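Side-chain contacts in endo-alpha-mannosidase (Bacteroides thetaiotaomicron, PDB 4ACY), which is a family 99 glycoside hydrolase with alpha-mannosidase activity, probably cutting alpha-mannosidic linkages within glycan chains: residues N303-Y306 and Y307-Y311; F327-W330 and H331-T334. One frame throughout, in Å; residues are numbered along the deposited sequence.

Overall arrangement
Both contacts are local and belong to the closing part of a parallel eight-stranded barrel, so neither spans a long loop. Coming from the N terminus, the chain builds seven barrel strands, ending with 276-281, before reaching interaction 1, where residues 303-311 form the start of helix 305-316. That helix leads into the last strand, 322-324, and interaction 2 follows in the loop beyond it, at residues 327-334, well before helix 359-376. The two contacts stand in series, neither nested nor crossed, with centres about 16 Å apart. Interaction 1 ties the outer helix to strands 276-281 and 322-324; interaction 2 shapes a buried loop beside strand 42-46.

Interaction 1: residues N303-Y306 and Y307-Y311; sequences NGKY and YDDMY
Lys305 and Asp309 form a salt bridge one helical turn apart, with NZ of Lys305 2.8 Å from OD2 of Asp309, on the syn lone pair of that oxygen. The lysine chain is extended until its last torsion (chi4 -71°), which swings the ammonium group toward the carboxylate; both residues are exposed. A second polar link runs through a water that donates to OD2 of Asp308 at 2.9 Å and, more weakly, to the carbonyl O of Asn303. The other oxygen of Asp308, OD1, is taken by Arg363 and Trp367.

The apolar part is a Met-aromatic contact. Met310, a selenomethionine in this derivative, lies alongside Tyr306 and points the same way; SE of Met310 approaches the ring obliquely, 3.9 Å from CE1 of Tyr306. Beyond that contact, the hydroxyl of Tyr306 is hydrogen-bonded to Ala250 O and Thr252 N. Putting an alanine at Tyr306 would probably leave the selenium without its aromatic neighbour and those two backbone groups without their common hydroxyl partner.

Backbone bonds underlie all of this: Asp308 N to Gly304 O (3.0 Å), Asp309 N to Lys305 O (2.9 Å) and Met310 N to Tyr306 O (3.1 Å). Gly304 is the N-cap, and at its phi of 94° any side chain would collide with the carbonyl O of Asn303. The i to i+4 backbone bonds, with a Lys-Asp salt bridge at the same spacing, are those of the opening turns of an alpha-helix, here helix 305-316, whose inner side, through Tyr307, Met310 and Tyr311, packs on strand 276-281 of a TIM barrel.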
ATOM      1  N   ASN A 303       3.863  -2.575  21.446  1.00 21.15           N
ATOM      2  CA  ASN A 303       2.584  -2.031  21.925  1.00 21.70           C
ATOM      3  C   ASN A 303       2.251  -0.656  21.344  1.00 21.17           C
ATOM      4  O   ASN A 303       1.775   0.244  22.051  1.00 20.96           O
ATOM      5  CB  ASN A 303       2.559  -1.993  23.464  1.00 23.38           C
ATOM      6  CG  ASN A 303       2.639  -3.381  24.083  1.00 24.39           C
ATOM      7  OD1 ASN A 303       2.078  -4.350  23.559  1.00 25.56           O
ATOM      8  ND2 ASN A 303       3.322  -3.481  25.225  1.00 26.13           N
ATOM      9  N   GLY A 304       2.526  -0.497  20.053  1.00 19.94           N
ATOM     10  CA  GLY A 304       2.162   0.717  19.328  1.00 19.16           C
ATOM     11  C   GLY A 304       3.256   1.767  19.257  1.00 18.51           C
ATOM     12  O   GLY A 304       3.123   2.742  18.524  1.00 18.09           O
ATOM     13  N   LYS A 305       4.335   1.584  20.013  1.00 18.47           N
ATOM     14  CA  LYS A 305       5.413   2.582  20.011  1.00 18.85           C
ATOM     15  C   LYS A 305       6.068   2.760  18.640  1.00 18.26           C
ATOM     16  O   LYS A 305       6.422   3.874  18.253  1.00 18.23           O
ATOM     17  CB  LYS A 305       6.480   2.251  21.056  1.00 19.95           C
ATOM     18  CG  LYS A 305       7.503   3.372  21.212  1.00 22.07           C
ATOM     19  CD  LYS A 305       8.564   3.038  22.257  1.00 23.73           C
ATOM     20  CE  LYS A 305       9.506   4.219  22.461  1.00 24.48           C
ATOM     21  NZ  LYS A 305      10.415   4.424  21.292  1.00 25.44           N
ATOM     22  N   TYR A 306       6.235   1.653  17.924  1.00 17.44           N
ATOM     23  CA  TYR A 306       6.878   1.693  16.618  1.00 16.70           C
ATOM     24  C   TYR A 306       6.055   2.558  15.669  1.00 16.04           C
ATOM     25  O   TYR A 306       6.590   3.438  14.998  1.00 16.02           O
ATOM     26  CB  TYR A 306       7.006   0.278  16.076  1.00 16.32           C
ATOM     27  CG  TYR A 306       7.692   0.211  14.728  1.00 16.23           C
ATOM     28  CD1 TYR A 306       6.958   0.318  13.557  1.00 15.94           C
ATOM     29  CD2 TYR A 306       9.075   0.041  14.634  1.00 16.13           C
ATOM     30  CE1 TYR A 306       7.578   0.257  12.303  1.00 15.88           C
ATOM     31  CE2 TYR A 306       9.708  -0.032  13.390  1.00 16.14           C
ATOM     32  CZ  TYR A 306       8.951   0.078  12.235  1.00 16.07           C
ATOM     33  OH  TYR A 306       9.552  -0.012  11.001  1.00 16.13           O
ATOM     34  N   TYR A 307       4.747   2.312  15.648  1.00 16.30           N
ATOM     35  CA  TYR A 307       3.828   3.067  14.804  1.00 16.49           C
ATOM     36  C   TYR A 307       3.837   4.546  15.191  1.00 16.87           C
ATOM     37  O   TYR A 307       3.950   5.405  14.334  1.00 16.69           O
ATOM     38  CB  TYR A 307       2.429   2.502  14.969  1.00 16.22           C
ATOM     39  CG  TYR A 307       1.410   2.872  13.909  1.00 16.06           C
ATOM     40  CD1 TYR A 307       1.764   2.963  12.551  1.00 16.02           C
ATOM     41  CD2 TYR A 307       0.064   3.062  14.260  1.00 15.88           C
ATOM     42  CE1 TYR A 307       0.815   3.264  11.571  1.00 16.14           C
ATOM     43  CE2 TYR A 307      -0.899   3.361  13.282  1.00 15.95           C
ATOM     44  CZ  TYR A 307      -0.519   3.454  11.946  1.00 16.15           C
ATOM     45  OH  TYR A 307      -1.453   3.738  10.966  1.00 15.68           O
ATOM     46  N   ASP A 308       3.705   4.827  16.487  1.00 17.53           N
ATOM     47  CA  ASP A 308       3.773   6.212  16.979  1.00 18.19           C
ATOM     48  C   ASP A 308       5.013   6.941  16.505  1.00 18.16           C
ATOM     49  O   ASP A 308       4.927   8.067  16.024  1.00 17.93           O
ATOM     50  CB  ASP A 308       3.754   6.264  18.509  1.00 19.03           C
ATOM     51  CG  ASP A 308       2.416   5.915  19.105  1.00 19.77           C
ATOM     52  OD1 ASP A 308       1.411   5.722  18.371  1.00 20.48           O
ATOM     53  OD2 ASP A 308       2.381   5.803  20.354  1.00 20.23           O
ATOM     54  N   ASP A 309       6.178   6.323  16.677  1.00 18.46           N
ATOM     55  CA  ASP A 309       7.436   6.964  16.288  1.00 19.18           C
ATOM     56  C   ASP A 309       7.489   7.261  14.783  1.00 18.53           C
ATOM     57  O   ASP A 309       7.912   8.347  14.350  1.00 18.42           O
ATOM     58  CB  ASP A 309       8.634   6.087  16.690  1.00 20.28           C
ATOM     59  CG  ASP A 309       8.891   6.063  18.205  1.00 21.35           C
ATOM     60  OD1 ASP A 309       8.386   6.931  18.948  1.00 22.26           O
ATOM     61  OD2 ASP A 309       9.639   5.176  18.666  1.00 22.27           O
HETATM   62  N   MSE A 310       7.053   6.288  13.989  1.00 18.05           N
HETATM   63  CA  MSE A 310       7.132   6.418  12.538  1.00 17.39           C
HETATM   64  C   MSE A 310       6.122   7.450  12.021  1.00 17.70           C
HETATM   65  O   MSE A 310       6.450   8.268  11.154  1.00 17.27           O
HETATM   66  CB  MSE A 310       6.927   5.063  11.850  1.00 17.04           C
HETATM   67  CG  MSE A 310       7.417   5.044  10.410  1.00 17.08           C
HETATM   68 SE   MSE A 310       7.578   3.223   9.778  1.00 16.82          SE
HETATM   69  CE  MSE A 310       8.662   3.542   8.193  1.00 16.93           C
ATOM     70  N   TYR A 311       4.904   7.406  12.556  1.00 17.74           N
ATOM     71  CA  TYR A 311       3.864   8.336  12.111  1.00 18.82           C
ATOM     72  C   TYR A 311       4.242   9.768  12.497  1.00 19.67           C
ATOM     73  O   TYR A 311       4.106  10.684  11.690  1.00 19.94           O
ATOM     74  CB  TYR A 311       2.496   7.938  12.676  1.00 18.04           C
ATOM     75  CG  TYR A 311       1.332   8.095  11.712  1.00 17.84           C
ATOM     76  CD1 TYR A 311       1.090   9.311  11.062  1.00 18.01           C
ATOM     77  CD2 TYR A 311       0.450   7.033  11.477  1.00 17.99           C
ATOM     78  CE1 TYR A 311       0.000   9.465  10.193  1.00 17.81           C
ATOM     79  CE2 TYR A 311      -0.646   7.173  10.602  1.00 17.79           C
ATOM     80  CZ  TYR A 311      -0.850   8.396   9.961  1.00 18.03           C
ATOM     81  OH  TYR A 311      -1.905   8.586   9.094  1.00 18.35           O
TER
HETATM   82  O   HOH W   1       1.042   3.455  21.402  1.00 37.56           O

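Interaction 2: residues F327-W330 and H331-T334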
ATOM      1  N   PHE A 327      -2.912  -1.287   5.081  1.00 13.17           N
ATOM      2  CA  PHE A 327      -4.151  -1.795   5.637  1.00 13.24           C
ATOM      3  C   PHE A 327      -4.043  -3.313   5.876  1.00 13.31           C
ATOM      4  O   PHE A 327      -4.324  -3.798   6.967  1.00 12.99           O
ATOM      5  CB  PHE A 327      -5.366  -1.495   4.761  1.00 13.70           C
ATOM      6  CG  PHE A 327      -6.653  -2.007   5.371  1.00 14.01           C
ATOM      7  CD1 PHE A 327      -7.145  -1.427   6.537  1.00 14.82           C
ATOM      8  CD2 PHE A 327      -7.319  -3.101   4.830  1.00 14.53           C
ATOM      9  CE1 PHE A 327      -8.293  -1.907   7.146  1.00 14.67           C
ATOM     10  CE2 PHE A 327      -8.473  -3.582   5.430  1.00 14.76           C
ATOM     11  CZ  PHE A 327      -8.962  -2.975   6.583  1.00 14.85           C
ATOM     12  N   ASN A 328      -3.646  -4.074   4.860  1.00 13.07           N
ATOM     13  CA  ASN A 328      -3.806  -5.520   4.963  1.00 13.08           C
ATOM     14  C   ASN A 328      -2.824  -6.334   4.135  1.00 12.64           C
ATOM     15  O   ASN A 328      -3.222  -7.272   3.431  1.00 12.66           O
ATOM     16  CB  ASN A 328      -5.254  -5.950   4.642  1.00 13.01           C
ATOM     17  CG  ASN A 328      -5.666  -5.648   3.202  1.00 13.21           C
ATOM     18  OD1 ASN A 328      -5.095  -4.770   2.541  1.00 13.50           O
ATOM     19  ND2 ASN A 328      -6.680  -6.380   2.713  1.00 13.22           N
ATOM     20  N   GLU A 329      -1.546  -5.981   4.239  1.00 13.28           N
ATOM     21  CA  GLU A 329      -0.498  -6.836   3.673  1.00 13.29           C
ATOM     22  C   GLU A 329      -0.113  -7.805   4.788  1.00 13.50           C
ATOM     23  O   GLU A 329       0.882  -7.608   5.500  1.00 13.61           O
ATOM     24  CB  GLU A 329       0.702  -5.999   3.215  1.00 13.37           C
ATOM     25  CG  GLU A 329       1.335  -6.455   1.867  1.00 13.51           C
ATOM     26  CD  GLU A 329       1.882  -7.890   1.864  1.00 13.97           C
ATOM     27  OE1 GLU A 329       1.556  -8.681   2.769  1.00 13.56           O
ATOM     28  OE2 GLU A 329       2.640  -8.239   0.914  1.00 14.12           O
ATOM     29  N   TRP A 330      -0.951  -8.827   4.954  1.00 13.79           N
ATOM     30  CA  TRP A 330      -0.812  -9.788   6.035  1.00 13.63           C
ATOM     31  C   TRP A 330       0.496 -10.555   5.945  1.00 13.89           C
ATOM     32  O   TRP A 330       1.105 -10.860   6.982  1.00 14.03           O
ATOM     33  CB  TRP A 330      -2.029 -10.737   6.086  1.00 13.89           C
ATOM     34  CG  TRP A 330      -3.241 -10.041   6.640  1.00 14.05           C
ATOM     35  CD1 TRP A 330      -4.198  -9.377   5.933  1.00 14.20           C
ATOM     36  CD2 TRP A 330      -3.596  -9.898   8.031  1.00 14.25           C
ATOM     37  NE1 TRP A 330      -5.140  -8.850   6.785  1.00 14.21           N
ATOM     38  CE2 TRP A 330      -4.787  -9.140   8.078  1.00 14.26           C
ATOM     39  CE3 TRP A 330      -3.019 -10.333   9.238  1.00 14.50           C
ATOM     40  CZ2 TRP A 330      -5.431  -8.820   9.288  1.00 14.32           C
ATOM     41  CZ3 TRP A 330      -3.659 -10.012  10.438  1.00 14.39           C
ATOM     42  CH2 TRP A 330      -4.851  -9.258  10.446  1.00 14.52           C
ATOM     43  N   HIS A 331       0.958 -10.839   4.725  1.00 14.02           N
ATOM     44  CA  HIS A 331       2.175 -11.654   4.586  1.00 14.12           C
ATOM     45  C   HIS A 331       3.356 -10.965   5.217  1.00 13.73           C
ATOM     46  O   HIS A 331       4.288 -11.629   5.662  1.00 14.34           O
ATOM     47  CB  HIS A 331       2.534 -11.940   3.125  1.00 14.14           C
ATOM     48  CG  HIS A 331       1.401 -12.453   2.303  1.00 15.00           C
ATOM     49  ND1 HIS A 331       0.715 -13.611   2.606  1.00 15.30           N
ATOM     50  CD2 HIS A 331       0.860 -11.978   1.161  1.00 15.03           C
ATOM     51  CE1 HIS A 331      -0.225 -13.809   1.695  1.00 15.45           C
ATOM     52  NE2 HIS A 331      -0.148 -12.838   0.800  1.00 15.60           N
ATOM     53  N   GLU A 332       3.324  -9.632   5.255  1.00 13.54           N
ATOM     54  CA  GLU A 332       4.476  -8.866   5.710  1.00 13.14           C
ATOM     55  C   GLU A 332       4.306  -8.274   7.105  1.00 13.24           C
ATOM     56  O   GLU A 332       5.184  -7.573   7.599  1.00 12.60           O
ATOM     57  CB  GLU A 332       4.825  -7.776   4.694  1.00 13.64           C
ATOM     58  CG  GLU A 332       5.300  -8.400   3.384  1.00 13.84           C
ATOM     59  CD  GLU A 332       5.830  -7.406   2.391  1.00 14.47           C
ATOM     60  OE1 GLU A 332       5.464  -6.205   2.458  1.00 15.10           O
ATOM     61  OE2 GLU A 332       6.582  -7.848   1.481  1.00 14.40           O
ATOM     62  N   GLY A 333       3.187  -8.599   7.743  1.00 12.99           N
ATOM     63  CA  GLY A 333       2.991  -8.221   9.146  1.00 13.30           C
ATOM     64  C   GLY A 333       2.915  -6.720   9.325  1.00 13.43           C
ATOM     65  O   GLY A 333       3.252  -6.189  10.387  1.00 14.25           O
ATOM     66  N   THR A 334       2.503  -6.024   8.272  1.00 13.08           N
ATOM     67  CA  THR A 334       2.425  -4.568   8.333  1.00 13.34           C
ATOM     68  C   THR A 334       0.995  -4.062   8.498  1.00 13.50           C
ATOM     69  O   THR A 334       0.792  -2.858   8.509  1.00 13.55           O
ATOM     70  CB  THR A 334       3.039  -3.912   7.073  1.00 13.03           C
ATOM     71  OG1 THR A 334       2.355  -4.389   5.912  1.00 13.33           O
ATOM     72  CG2 THR A 334       4.530  -4.242   6.969  1.00 12.89           C
TER
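Glu329 folds against His331, Glu332 and Thr334 in a buried local contact, in the loop that follows the last barrel strand, 322-324. Glu329 is itself the centre of an inverse gamma turn, and the chain then runs through two overlapping beta turns, each closed by an i to i+3 bond. Glu332 N donates to Glu329 O at 3.2 Å, and Gly333 N donates to Trp330 O, also at 3.2 Å. Gly333 sits at a phi of 65°, where a residue with a side chain is less at ease.

The side chain of Glu329 is bent at chi2 (-61°), and this brings its carboxylate back to the amides of His331 and Glu332. Glu332 N also makes a weak bond to OE1 of Glu329, at 3.2 Å, so one amide is shared between the backbone and side-chain oxygens of Glu329. The same OE1 of Glu329 lies 3.0 Å from His331 N and 3.4 Å from His331 CB. At its root, Glu329 CB rests 3.5 Å from OG1 of Thr334, a hydroxyl that is hydrogen-bonded to Ser326.

The extended chain of Glu332 crosses Glu329 at a slant, and the two carboxylates stack with their planes 7° apart. Their nearest oxygens, Glu329 OE2 and Glu332 OE1, are 3.8 Å apart, while OE2 of Glu332 forms a salt bridge with Arg291. A bound formic acid about 5 Å from the Glu329 side chain is consistent with a pocket here, and TIM-barrel enzymes place their active sites beyond the C-terminal strand ends. Nearby, Phe327 pairs its backbone with Phe45 of strand 42-46 and rests its side chain on Met111 of helix 102-115, while Asn328 touches His108 of the same helix.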